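Local coordinates for protein pentalenene synthase (Streptomyces chartreusis NRRL 3882, PDB 6Q4S) that probably converts farnesyl diphosphate, with magnesium as cofactor, into the bicyclic sesquiterpene alcohol 7-epi-alpha-eudesmol by a 1,10-cyclisation, at residues Pro51-Arg56 with Asn71-Ala76; Glu125-Leu130 with Thr140-Ser145; Ser186-Glu191 with Arg210-Ala215; Arg192-Glu197 with Gly297-Gln302. All coordinates share one frame; numbering follows the deposited sequence. Where two conformers were deposited one is given.

Contact 1 (Pro51-Arg56 with Asn71-Ala76); sequences PQAAAR and NWFSLA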
loop_
_atom_site.group_PDB
_atom_site.type_symbol
_atom_site.label_atom_id
_atom_site.label_comp_id
_atom_site.label_asym_id
_atom_site.label_seq_id
_atom_site.Cartn_x
_atom_site.Cartn_y
_atom_site.Cartn_z
ATOM N N PRO A 51 -0.678 -26.655 6.078
ATOM C CA PRO A 51 0.056 -27.138 4.885
ATOM C C PRO A 51 -0.862 -27.646 3.775
ATOM O O PRO A 51 -0.691 -27.338 2.623
ATOM C CB PRO A 51 0.931 -28.238 5.464
ATOM C CG PRO A 51 1.219 -27.701 6.810
ATOM C CD PRO A 51 -0.071 -27.148 7.314
ATOM N N GLN A 52 -1.908 -28.356 4.155
ATOM C CA GLN A 52 -2.812 -28.846 3.164
ATOM C C GLN A 52 -3.510 -27.746 2.448
ATOM O O GLN A 52 -3.668 -27.770 1.226
ATOM C CB GLN A 52 -3.784 -29.855 3.825
ATOM C CG GLN A 52 -4.743 -30.482 2.850
ATOM C CD GLN A 52 -5.991 -31.024 3.548
ATOM O OE1 GLN A 52 -5.965 -31.426 4.715
ATOM N NE2 GLN A 52 -7.087 -30.979 2.846
ATOM N N ALA A 53 -3.952 -26.708 3.172
ATOM C CA ALA A 53 -4.574 -25.584 2.495
ATOM C C ALA A 53 -3.612 -24.965 1.482
ATOM O O ALA A 53 -4.003 -24.654 0.318
ATOM C CB ALA A 53 -5.014 -24.552 3.546
ATOM N N ALA A 54 -2.348 -24.768 1.912
ATOM C CA ALA A 54 -1.378 -24.164 0.963
ATOM C C ALA A 54 -1.181 -24.995 -0.318
ATOM O O ALA A 54 -1.093 -24.480 -1.444
ATOM C CB ALA A 54 -0.075 -23.930 1.664
ATOM N N ALA A 55 -1.116 -26.310 -0.130
ATOM C CA ALA A 55 -0.958 -27.245 -1.266
ATOM C C ALA A 55 -2.128 -27.204 -2.243
ATOM O O ALA A 55 -1.948 -27.406 -3.455
ATOM C CB ALA A 55 -0.752 -28.675 -0.719
ATOM N N ARG A 56 -3.335 -26.924 -1.744
ATOM C CA ARG A 56 -4.575 -26.817 -2.625
ATOM C C ARG A 56 -4.798 -25.465 -3.227
ATOM O O ARG A 56 -5.360 -25.329 -4.302
ATOM C CB ARG A 56 -5.773 -27.188 -1.770
ATOM C CG ARG A 56 -5.801 -28.605 -1.239
ATOM C CD ARG A 56 -7.100 -28.816 -0.446
ATOM N NE ARG A 56 -7.215 -30.180 0.051
ATOM C CZ ARG A 56 -7.605 -31.194 -0.732
ATOM N NH1 ARG A 56 -7.930 -30.996 -2.006
ATOM N NH2 ARG A 56 -7.692 -32.402 -0.232
ATOM N N ASN A 71 4.946 -21.172 5.203
ATOM C CA ASN A 71 5.426 -20.366 6.277
ATOM C C ASN A 71 4.496 -19.068 6.409
ATOM O O ASN A 71 4.045 -18.700 7.505
ATOM C CB ASN A 71 6.913 -20.001 6.057
ATOM C CG ASN A 71 7.847 -21.207 6.128
ATOM O OD1 ASN A 71 7.516 -22.264 6.684
ATOM N ND2 ASN A 71 9.078 -20.980 5.690
ATOM N N TRP A 72 4.324 -18.396 5.313
ATOM C CA TRP A 72 3.410 -17.251 5.233
ATOM C C TRP A 72 1.999 -17.528 5.744
ATOM O O TRP A 72 1.525 -16.856 6.648
ATOM C CB TRP A 72 3.312 -16.837 3.828
ATOM C CG TRP A 72 2.490 -15.660 3.588
ATOM C CD1 TRP A 72 2.438 -14.513 4.312
ATOM C CD2 TRP A 72 1.603 -15.510 2.530
ATOM N NE1 TRP A 72 1.558 -13.627 3.747
ATOM C CE2 TRP A 72 1.007 -14.225 2.655
ATOM C CE3 TRP A 72 1.207 -16.343 1.489
ATOM C CZ2 TRP A 72 0.118 -13.736 1.710
ATOM C CZ3 TRP A 72 0.316 -15.888 0.597
ATOM C CH2 TRP A 72 -0.233 -14.591 0.698
ATOM N N PHE A 73 1.379 -18.571 5.202
ATOM C CA PHE A 73 0.127 -19.066 5.707
ATOM C C PHE A 73 0.091 -19.123 7.231
ATOM O O PHE A 73 -0.892 -18.745 7.819
ATOM C CB PHE A 73 -0.151 -20.480 5.203
ATOM C CG PHE A 73 -1.325 -20.610 4.318
ATOM C CD1 PHE A 73 -2.542 -20.957 4.839
ATOM C CD2 PHE A 73 -1.201 -20.506 2.943
ATOM C CE1 PHE A 73 -3.636 -21.129 4.021
ATOM C CE2 PHE A 73 -2.290 -20.733 2.098
ATOM C CZ PHE A 73 -3.499 -21.013 2.638
ATOM N N SER A 74 1.128 -19.655 7.865
ATOM C CA SER A 74 1.110 -19.785 9.266
ATOM C C SER A 74 1.050 -18.429 10.012
ATOM O O SER A 74 0.542 -18.412 11.142
ATOM C CB SER A 74 2.305 -20.618 9.805
ATOM O OG SER A 74 3.537 -19.937 9.710
ATOM N N LEU A 75 1.608 -17.360 9.408
ATOM C CA LEU A 75 1.775 -16.050 10.077
ATOM C C LEU A 75 0.439 -15.483 10.427
ATOM O O LEU A 75 0.208 -15.128 11.566
ATOM C CB LEU A 75 2.560 -15.013 9.227
ATOM C CG LEU A 75 3.986 -15.457 9.080
ATOM C CD1 LEU A 75 4.819 -14.530 8.235
ATOM C CD2 LEU A 75 4.612 -15.687 10.427
ATOM N N ALA A 76 -0.432 -15.437 9.450
ATOM C CA ALA A 76 -1.748 -14.928 9.653
ATOM C C ALA A 76 -2.530 -15.713 10.705
ATOM O O ALA A 76 -3.192 -15.127 11.529
ATOM C CB ALA A 76 -2.487 -14.950 8.347
#
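Next to Phe73, whose ring bridges to Ala53 and Ala54, the carbonyl oxygen of Asn71 accepts a short hydrogen bond from Ser74 OG (2.6 Å) and a weak one from Leu75 N. The serine hydroxyl thus folds back on its own helix, which suits a small polar residue in a buried position. The side chains that meet across the interface are all apolar. Phe73 reaches over to helix 50-57 with one side of its ring for each alanine: CE1 lies 3.7 Å from Ala53 CB, while CE2 stands 3.7 Å from Ala54 CA and CD2 is 3.8 Å from Ala54 CB. One ring face looks onto Ala54 N, displaced toward the rim. The first torsion of Phe73, chi1 -115°, falls off the staggered positions, suggesting that the ring is turned to fit its surroundings at some cost. Alanines suit the facing helix because their short methyl groups let the ring come up to the backbone itself. Both helices belong to the all-helical class I terpene synthase fold, and helix 63-79 runs directly into the aspartate-rich motif that begins at Asp80. Tyr58 also packs on Phe73, and Trp311 of helix 288-313 on Ala53. With no hydrogen bond crossing between the two segments, their mutual attachment depends on shape and dispersion, the aromatic ring lying across two neighbouring alanines.

Contact 2 (Glu125-Leu130 with Thr140-Ser145); sequences EVWKYL and TRFAAS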
loop_
_atom_site.group_PDB
_atom_site.type_symbol
_atom_site.label_atom_id
_atom_site.label_comp_id
_atom_site.label_asym_id
_atom_site.label_seq_id
_atom_site.Cartn_x
_atom_site.Cartn_y
_atom_site.Cartn_z
ATOM N N GLU A 125 11.331 -11.878 7.031
ATOM C CA GLU A 125 11.997 -12.941 6.256
ATOM C C GLU A 125 11.176 -13.387 5.079
ATOM O O GLU A 125 11.686 -13.372 3.991
ATOM C CB GLU A 125 12.359 -14.170 7.132
ATOM C CG GLU A 125 13.048 -15.273 6.305
ATOM C CD GLU A 125 13.127 -16.618 7.030
ATOM O OE1 GLU A 125 13.929 -16.664 7.986
ATOM O OE2 GLU A 125 12.383 -17.572 6.642
ATOM N N VAL A 126 9.896 -13.697 5.316
ATOM C CA VAL A 126 9.014 -14.235 4.307
ATOM C C VAL A 126 8.819 -13.287 3.182
ATOM O O VAL A 126 8.786 -13.716 2.024
ATOM C CB VAL A 126 7.686 -14.763 4.906
ATOM C CG1 VAL A 126 6.575 -15.008 3.897
ATOM C CG2 VAL A 126 7.955 -15.995 5.743
ATOM N N TRP A 127 8.679 -12.001 3.493
ATOM C CA TRP A 127 8.419 -10.992 2.460
ATOM C C TRP A 127 9.584 -10.868 1.481
ATOM O O TRP A 127 9.378 -10.765 0.316
ATOM C CB TRP A 127 8.100 -9.606 3.066
ATOM C CG TRP A 127 8.075 -8.529 2.032
ATOM C CD1 TRP A 127 8.983 -7.536 1.872
ATOM C CD2 TRP A 127 7.149 -8.394 0.959
ATOM N NE1 TRP A 127 8.680 -6.767 0.782
ATOM C CE2 TRP A 127 7.545 -7.270 0.202
ATOM C CE3 TRP A 127 6.036 -9.117 0.550
ATOM C CZ2 TRP A 127 6.852 -6.839 -0.909
ATOM C CZ3 TRP A 127 5.375 -8.697 -0.575
ATOM C CH2 TRP A 127 5.756 -7.540 -1.261
ATOM N N LYS A 128 10.800 -10.985 1.959
ATOM C CA LYS A 128 11.959 -11.008 1.105
ATOM C C LYS A 128 11.871 -12.114 0.052
ATOM O O LYS A 128 12.129 -11.868 -1.135
ATOM C CB LYS A 128 13.191 -11.166 1.980
ATOM C CG LYS A 128 14.511 -11.254 1.192
ATOM C CD LYS A 128 15.690 -11.254 2.157
ATOM C CE LYS A 128 15.609 -12.450 3.121
ATOM N NZ LYS A 128 16.832 -12.512 3.981
ATOM N N TYR A 129 11.424 -13.312 0.442
ATOM C CA TYR A 129 11.204 -14.378 -0.580
ATOM C C TYR A 129 9.980 -14.209 -1.440
ATOM O O TYR A 129 9.998 -14.485 -2.639
ATOM C CB TYR A 129 11.120 -15.725 0.099
ATOM C CG TYR A 129 12.439 -16.134 0.741
ATOM C CD1 TYR A 129 13.592 -16.252 -0.024
ATOM C CD2 TYR A 129 12.533 -16.380 2.113
ATOM C CE1 TYR A 129 14.801 -16.629 0.550
ATOM C CE2 TYR A 129 13.734 -16.772 2.688
ATOM C CZ TYR A 129 14.859 -16.877 1.901
ATOM O OH TYR A 129 16.047 -17.242 2.456
ATOM N N LEU A 130 8.864 -13.830 -0.804
ATOM C CA LEU A 130 7.617 -13.676 -1.540
ATOM C C LEU A 130 7.739 -12.577 -2.572
ATOM O O LEU A 130 7.188 -12.687 -3.683
ATOM C CB LEU A 130 6.527 -13.390 -0.514
ATOM C CG LEU A 130 5.107 -13.790 -0.725
ATOM C CD1 LEU A 130 4.986 -15.297 -0.844
ATOM C CD2 LEU A 130 4.308 -13.292 0.475
ATOM N N THR A 140 3.328 -3.443 -5.095
ATOM C CA THR A 140 2.389 -2.366 -4.684
ATOM C C THR A 140 0.980 -2.894 -4.491
ATOM O O THR A 140 0.357 -2.624 -3.491
ATOM C CB THR A 140 2.370 -1.281 -5.743
ATOM O OG1 THR A 140 3.622 -0.588 -5.683
ATOM C CG2 THR A 140 1.234 -0.309 -5.559
ATOM N N ARG A 141 0.512 -3.660 -5.471
ATOM C CA ARG A 141 -0.771 -4.305 -5.393
ATOM C C ARG A 141 -0.869 -5.228 -4.162
ATOM O O ARG A 141 -1.845 -5.131 -3.416
ATOM C CB ARG A 141 -1.090 -5.029 -6.707
ATOM C CG ARG A 141 -2.267 -5.996 -6.621
ATOM C CD ARG A 141 -3.002 -6.159 -7.946
ATOM N NE ARG A 141 -2.142 -6.626 -9.031
ATOM C CZ ARG A 141 -1.687 -7.868 -9.212
ATOM N NH1 ARG A 141 -0.861 -8.122 -10.265
ATOM N NH2 ARG A 141 -1.984 -8.850 -8.372
ATOM N N PHE A 142 0.121 -6.107 -3.967
ATOM C CA PHE A 142 0.170 -7.008 -2.812
ATOM C C PHE A 142 0.141 -6.203 -1.509
ATOM O O PHE A 142 -0.611 -6.499 -0.552
ATOM C CB PHE A 142 1.372 -7.946 -2.811
ATOM C CG PHE A 142 1.402 -8.852 -1.588
ATOM C CD1 PHE A 142 1.944 -8.428 -0.388
ATOM C CD2 PHE A 142 0.838 -10.083 -1.635
ATOM C CE1 PHE A 142 1.876 -9.216 0.762
ATOM C CE2 PHE A 142 0.802 -10.914 -0.526
ATOM C CZ PHE A 142 1.323 -10.482 0.689
ATOM N N ALA A 143 0.960 -5.179 -1.470
ATOM C CA ALA A 143 1.138 -4.423 -0.263
ATOM C C ALA A 143 -0.182 -3.749 0.157
ATOM O O ALA A 143 -0.544 -3.696 1.332
ATOM C CB ALA A 143 2.224 -3.381 -0.437
ATOM N N ALA A 144 -0.902 -3.227 -0.800
ATOM C CA ALA A 144 -2.169 -2.593 -0.406
ATOM C C ALA A 144 -3.196 -3.670 -0.044
ATOM O O ALA A 144 -3.900 -3.501 0.894
ATOM C CB ALA A 144 -2.672 -1.716 -1.536
ATOM N N SER A 145 -3.291 -4.771 -0.790
ATOM C CA SER A 145 -4.232 -5.843 -0.456
ATOM C C SER A 145 -4.021 -6.377 0.995
ATOM O O SER A 145 -4.949 -6.464 1.807
ATOM C CB SER A 145 -4.124 -7.014 -1.459
ATOM O OG SER A 145 -4.537 -6.699 -2.766
#
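Trp127 CZ3 comes within 3.4 Å of Phe142 CD1, and this is the tight part of the contact. The indole leads with the outer corner of its six-membered ring, CZ3 also lying 3.8 Å from Phe142 CE1. The two rings are nearly parallel, 28° apart, but slid so far past each other that they barely overlap; their centroids are 5.4 Å apart. The contact is therefore an oblique meeting of a few ring atoms, with little stacking overlap. Phe142 is carried straight out from its helix, CG anti to the backbone N (chi1 179°), and the indole of Trp127 comes to meet it from the other helix. Leu130 meets the same phenyl ring more loosely: its CD2 methyl stands 4.1 Å from Phe142 CZ, the two side chains running nearly perpendicular. A branched leucine suits this spot, since Leu69 and Trp72 of helix 63-79 also pack against it. The contact joins helix 118-131 to helix 136-161, consecutive members of the helical terpene synthase bundle linked by only a short connection. Large aromatic residues are apt here, because the two backbones stay about 10 Å apart at their nearest alpha carbons. Trp138 and Trp146 of helix 136-161 also meet the Phe142 ring, extending the aromatic layer. On the far side of helix 118-131 the character changes: Lys128 and Tyr129 are exposed, and neither touches the 140-145 segment. Thr140 likewise turns away, its OG1 hydrogen-bonded to Leu136 O of its own helix and to Arg148 of the second subunit.

Contact 3 (Ser186-Glu191 with Arg210-Ala215); sequences SIDAGE and RMRDLA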
loop_
_atom_site.group_PDB
_atom_site.type_symbol
_atom_site.label_atom_id
_atom_site.label_comp_id
_atom_site.label_asym_id
_atom_site.label_seq_id
_atom_site.Cartn_x
_atom_site.Cartn_y
_atom_site.Cartn_z
ATOM N N SER A 186 -4.363 -12.996 -1.051
ATOM C CA SER A 186 -4.218 -14.468 -1.288
ATOM C C SER A 186 -4.161 -14.801 -2.765
ATOM O O SER A 186 -3.318 -15.644 -3.173
ATOM C CB SER A 186 -5.265 -15.266 -0.517
ATOM O OG SER A 186 -5.240 -14.911 0.850
ATOM N N ILE A 187 -5.024 -14.160 -3.555
ATOM C CA ILE A 187 -5.049 -14.288 -5.007
ATOM C C ILE A 187 -3.812 -13.685 -5.630
ATOM O O ILE A 187 -3.151 -14.318 -6.489
ATOM C CB ILE A 187 -6.303 -13.663 -5.622
ATOM C CG1 ILE A 187 -7.538 -14.514 -5.269
ATOM C CG2 ILE A 187 -6.195 -13.588 -7.156
ATOM C CD1 ILE A 187 -8.841 -13.714 -5.282
ATOM N N ASP A 188 -3.416 -12.510 -5.137
ATOM C CA ASP A 188 -2.197 -11.851 -5.627
ATOM C C ASP A 188 -0.998 -12.820 -5.530
ATOM O O ASP A 188 -0.181 -12.857 -6.419
ATOM C CB ASP A 188 -1.861 -10.600 -4.824
ATOM C CG ASP A 188 -2.876 -9.473 -4.978
ATOM O OD1 ASP A 188 -3.587 -9.372 -5.996
ATOM O OD2 ASP A 188 -2.919 -8.630 -4.080
ATOM N N ALA A 189 -0.903 -13.600 -4.465
ATOM C CA ALA A 189 0.258 -14.411 -4.305
ATOM C C ALA A 189 0.284 -15.558 -5.334
ATOM O O ALA A 189 1.304 -16.245 -5.428
ATOM C CB ALA A 189 0.329 -14.991 -2.918
ATOM N N GLY A 190 -0.838 -15.835 -6.015
ATOM C CA GLY A 190 -0.851 -16.872 -7.014
ATOM C C GLY A 190 0.157 -16.600 -8.143
ATOM O O GLY A 190 0.765 -17.526 -8.704
ATOM N N GLU A 191 0.329 -15.328 -8.449
ATOM C CA GLU A 191 1.237 -14.872 -9.491
ATOM C C GLU A 191 2.691 -15.183 -9.007
ATOM O O GLU A 191 3.481 -15.759 -9.747
ATOM C CB GLU A 191 1.058 -13.366 -9.704
ATOM C CG GLU A 191 -0.156 -12.997 -10.503
ATOM C CD GLU A 191 -0.606 -11.566 -10.287
ATOM O OE1 GLU A 191 -0.289 -10.646 -11.092
ATOM O OE2 GLU A 191 -1.270 -11.343 -9.268
ATOM N N ARG A 210 -14.346 -6.921 -9.901
ATOM C CA ARG A 210 -15.528 -7.581 -9.353
ATOM C C ARG A 210 -15.354 -9.073 -9.069
ATOM O O ARG A 210 -15.870 -9.600 -8.088
ATOM C CB ARG A 210 -16.708 -7.285 -10.317
ATOM C CG ARG A 210 -18.023 -7.834 -9.896
ATOM C CD ARG A 210 -18.538 -7.140 -8.687
ATOM N NE ARG A 210 -19.891 -7.595 -8.397
ATOM C CZ ARG A 210 -20.511 -7.399 -7.235
ATOM N NH1 ARG A 210 -19.936 -6.757 -6.202
ATOM N NH2 ARG A 210 -21.719 -7.871 -7.091
ATOM N N MET A 211 -14.640 -9.797 -9.930
ATOM C CA MET A 211 -14.375 -11.194 -9.683
ATOM C C MET A 211 -13.640 -11.468 -8.365
ATOM O O MET A 211 -13.965 -12.407 -7.672
ATOM C CB MET A 211 -13.601 -11.823 -10.835
ATOM C CG MET A 211 -14.488 -12.047 -12.044
ATOM S SD MET A 211 -13.590 -12.550 -13.531
ATOM C CE MET A 211 -12.989 -14.195 -13.203
ATOM N N ARG A 212 -12.654 -10.628 -8.047
ATOM C CA ARG A 212 -11.908 -10.732 -6.811
ATOM C C ARG A 212 -12.818 -10.479 -5.603
ATOM O O ARG A 212 -12.749 -11.198 -4.597
ATOM C CB ARG A 212 -10.727 -9.733 -6.837
ATOM C CG ARG A 212 -9.644 -10.106 -7.853
ATOM C CD ARG A 212 -8.714 -8.959 -8.263
ATOM N NE ARG A 212 -7.916 -8.379 -7.173
ATOM C CZ ARG A 212 -6.745 -8.835 -6.714
ATOM N NH1 ARG A 212 -6.186 -9.922 -7.210
ATOM N NH2 ARG A 212 -6.102 -8.163 -5.749
ATOM N N ASP A 213 -13.650 -9.455 -5.707
ATOM C CA ASP A 213 -14.633 -9.171 -4.659
ATOM C C ASP A 213 -15.618 -10.311 -4.452
ATOM O O ASP A 213 -15.851 -10.705 -3.296
ATOM C CB ASP A 213 -15.414 -7.931 -4.965
ATOM C CG ASP A 213 -14.634 -6.660 -4.740
ATOM O OD1 ASP A 213 -13.607 -6.601 -3.993
ATOM O OD2 ASP A 213 -15.133 -5.663 -5.269
ATOM N N LEU A 214 -16.147 -10.876 -5.526
ATOM C CA LEU A 214 -17.055 -12.065 -5.359
ATOM C C LEU A 214 -16.371 -13.317 -4.842
ATOM O O LEU A 214 -16.939 -14.078 -4.062
ATOM C CB LEU A 214 -17.750 -12.389 -6.666
ATOM C CG LEU A 214 -18.681 -11.304 -7.188
ATOM C CD1 LEU A 214 -18.978 -11.513 -8.643
ATOM C CD2 LEU A 214 -20.017 -11.243 -6.415
ATOM N N ALA A 215 -15.126 -13.562 -5.265
ATOM C CA ALA A 215 -14.365 -14.654 -4.725
ATOM C C ALA A 215 -14.205 -14.445 -3.227
ATOM O O ALA A 215 -14.283 -15.390 -2.424
ATOM C CB ALA A 215 -12.988 -14.775 -5.401
#
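A buried salt bridge backed by an aliphatic patch joins helix 183-194 to helix 206-228, deep in the chain. Arg212 approaches Asp188 end-on, and both terminal nitrogens serve one oxygen: NH2 lies 2.8 Å and NH1 2.9 Å from Asp188 OD1. Sharing a single acceptor leaves both bonds well short of linear. The carboxylate and guanidinium planes are only 19° apart, and both nitrogens come to the syn side of OD1, from the same face of the carboxylate. A bend at chi3 of Arg212 (62°) helps bring NH1 and NH2 together onto that oxygen. In this class I terpene synthase bundle the two short helical segments run at 121° to each other, with axes 12.0 Å apart, a separation that Arg212 and Asp188 bridge together. Ile187 lies beside the ion pair: its CG2 is 3.7 Å from Arg212 NH1, while CD1 reaches out to Ala215 CB at 4.3 Å. Asp188 has further partners in helix 136-161, Arg141 at OD1 and Ser145 at OD2. Two arginines around one buried carboxylate would probably favour its ionised form, and the bonds to both oxygens restrain its rotation.

Contact 4 (Arg192-Glu197 with Gly297-Gln302); sequences RSRGFE and GVEAIQ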
loop_
_atom_site.group_PDB
_atom_site.type_symbol
_atom_site.label_atom_id
_atom_site.label_comp_id
_atom_site.label_asym_id
_atom_site.label_seq_id
_atom_site.Cartn_x
_atom_site.Cartn_y
_atom_site.Cartn_z
ATOM N N ARG A 192 3.012 -14.900 -7.746
ATOM C CA ARG A 192 4.322 -15.284 -7.217
ATOM C C ARG A 192 4.578 -16.792 -7.246
ATOM O O ARG A 192 5.692 -17.192 -7.581
ATOM C CB ARG A 192 4.544 -14.728 -5.804
ATOM C CG ARG A 192 5.731 -15.282 -5.026
ATOM C CD ARG A 192 6.996 -14.890 -5.805
ATOM N NE ARG A 192 8.145 -15.273 -5.014
ATOM C CZ ARG A 192 8.721 -16.469 -5.103
ATOM N NH1 ARG A 192 8.229 -17.365 -5.911
ATOM N NH2 ARG A 192 9.773 -16.791 -4.379
ATOM N N SER A 193 3.573 -17.576 -6.873
ATOM C CA SER A 193 3.689 -19.006 -6.734
ATOM C C SER A 193 3.934 -19.733 -8.060
ATOM O O SER A 193 4.650 -20.734 -8.094
ATOM C CB SER A 193 2.419 -19.555 -6.111
ATOM O OG SER A 193 2.451 -20.950 -6.140
ATOM N N ARG A 194 3.339 -19.224 -9.122
ATOM C CA ARG A 194 3.371 -19.829 -10.411
ATOM C C ARG A 194 4.281 -19.126 -11.401
ATOM O O ARG A 194 4.610 -19.700 -12.421
ATOM C CB ARG A 194 1.975 -19.887 -10.938
ATOM C CG ARG A 194 1.822 -20.829 -12.131
ATOM C CD ARG A 194 0.372 -20.874 -12.567
ATOM N NE ARG A 194 0.169 -21.847 -13.623
ATOM C CZ ARG A 194 -0.994 -22.144 -14.169
ATOM N NH1 ARG A 194 -2.133 -21.562 -13.783
ATOM N NH2 ARG A 194 -1.009 -23.042 -15.122
ATOM N N GLY A 195 4.656 -17.884 -11.146
ATOM C CA GLY A 195 5.721 -17.204 -11.910
ATOM C C GLY A 195 5.173 -16.508 -13.110
ATOM O O GLY A 195 5.696 -16.656 -14.189
ATOM N N PHE A 196 4.100 -15.743 -12.945
ATOM C CA PHE A 196 3.642 -14.890 -13.975
ATOM C C PHE A 196 3.091 -13.627 -13.299
ATOM O O PHE A 196 2.980 -13.596 -12.094
ATOM C CB PHE A 196 2.551 -15.601 -14.799
ATOM C CG PHE A 196 1.225 -15.762 -14.057
ATOM C CD1 PHE A 196 1.065 -16.747 -13.107
ATOM C CD2 PHE A 196 0.186 -14.890 -14.275
ATOM C CE1 PHE A 196 -0.124 -16.880 -12.396
ATOM C CE2 PHE A 196 -1.010 -15.016 -13.558
ATOM C CZ PHE A 196 -1.142 -15.990 -12.592
ATOM N N GLU A 197 2.712 -12.643 -14.089
ATOM C CA GLU A 197 1.982 -11.481 -13.635
ATOM C C GLU A 197 0.848 -11.168 -14.556
ATOM O O GLU A 197 1.000 -11.213 -15.778
ATOM C CB GLU A 197 2.871 -10.260 -13.507
ATOM C CG GLU A 197 3.849 -10.431 -12.339
ATOM C CD GLU A 197 4.694 -9.196 -12.003
ATOM O OE1 GLU A 197 4.221 -8.054 -12.393
ATOM O OE2 GLU A 197 5.809 -9.438 -11.351
ATOM N N GLY A 297 -4.355 -16.035 -14.162
ATOM C CA GLY A 297 -4.955 -15.171 -13.112
ATOM C C GLY A 297 -6.292 -15.681 -12.613
ATOM O O GLY A 297 -6.532 -15.808 -11.397
ATOM N N VAL A 298 -7.148 -16.032 -13.562
ATOM C CA VAL A 298 -8.458 -16.585 -13.238
ATOM C C VAL A 298 -8.291 -17.926 -12.552
ATOM O O VAL A 298 -8.961 -18.219 -11.561
ATOM C CB VAL A 298 -9.340 -16.672 -14.517
ATOM C CG1 VAL A 298 -10.667 -17.353 -14.216
ATOM C CG2 VAL A 298 -9.524 -15.304 -15.109
ATOM N N GLU A 299 -7.339 -18.737 -12.996
ATOM C CA GLU A 299 -7.112 -19.999 -12.316
ATOM C C GLU A 299 -6.661 -19.869 -10.866
ATOM O O GLU A 299 -7.027 -20.722 -10.051
ATOM C CB GLU A 299 -6.174 -20.931 -13.110
ATOM C CG GLU A 299 -6.730 -21.333 -14.469
ATOM C CD GLU A 299 -5.753 -22.198 -15.298
ATOM O OE1 GLU A 299 -4.758 -22.854 -14.793
ATOM O OE2 GLU A 299 -6.001 -22.204 -16.503
ATOM N N ALA A 300 -5.858 -18.841 -10.551
ATOM C CA ALA A 300 -5.459 -18.577 -9.188
ATOM C C ALA A 300 -6.738 -18.317 -8.302
ATOM O O ALA A 300 -6.792 -18.773 -7.193
ATOM C CB ALA A 300 -4.502 -17.350 -9.111
ATOM N N ILE A 301 -7.730 -17.645 -8.850
ATOM C CA ILE A 301 -8.982 -17.414 -8.129
ATOM C C ILE A 301 -9.671 -18.766 -7.903
ATOM O O ILE A 301 -10.016 -19.091 -6.778
ATOM C CB ILE A 301 -9.918 -16.428 -8.826
ATOM C CG1 ILE A 301 -9.244 -15.071 -9.018
ATOM C CG2 ILE A 301 -11.174 -16.283 -7.932
ATOM C CD1 ILE A 301 -10.021 -14.129 -9.883
ATOM N N GLN A 302 -9.750 -19.604 -8.947
ATOM C CA GLN A 302 -10.380 -20.930 -8.810
ATOM C C GLN A 302 -9.672 -21.802 -7.809
ATOM O O GLN A 302 -10.289 -22.534 -7.005
ATOM C CB GLN A 302 -10.388 -21.643 -10.150
ATOM C CG GLN A 302 -11.064 -20.902 -11.288
ATOM C CD GLN A 302 -10.931 -21.636 -12.659
ATOM O OE1 GLN A 302 -10.126 -22.543 -12.835
ATOM N NE2 GLN A 302 -11.756 -21.246 -13.598
#
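Phe196, Arg194 and Glu299 join the C-terminal end of helix 183-194 to helix 288-313 in the helical terpene synthase bundle. The helix stops at Gly195, whose positive phi (89°) suits glycine, and Phe196 N probably bonds back to Glu191 O, the six-to-one bond of a Schellman-like turn. That turn sends Phe196 in toward the other helix. Its CG sits in the crowded position between backbone N and carbonyl carbon (chi1 71°), and the ring approaches the main chain of Gly297, with CE2 3.5 Å and CZ 3.6 Å from Gly297 N. Since glycine has no side chain, the phenylalanine packs directly on the helix backbone there. Arg194 takes a more peripheral path, its chain extended from CG to NE, which lets it reach Glu299 from one helix to the next. Glutamate is a fitting partner: it too is extended beyond CG, and its other oxygen, OE2, forms a salt bridge with Arg295 of its own helix, so each carboxylate oxygen has an arginine partner. Arg194 NH1 donates to Glu299 OE1 over 3.1 Å, nearly straight at 163°, with OE1 close to the guanidinium plane but NH1 standing above the carboxylate plane.

In the fold
The four contacts form a connected network inside one helical bundle. Contacts 3 and 4 share helix 183-194 and have centres about 9 Å apart; Ala215 CB packs on Ile301 CG2 at 3.5 Å between them. Contact 2 joins contact 3 through a salt bridge, Arg141 NH1 to Glu191 OE1, of 2.7 Å. Trp72 links contact 1 to two others, its CZ2 lying 3.6 Å from Phe142 CZ and its CZ3 3.6 Å from Ala189 CB. Contacts 1 and 3 lie nearest the probable magnesium site: the side chains of Phe73 and Ala215 are about 9 and 11 Å from that of Asn223, a likely ligand. Contacts 2 and 4 are remote from it.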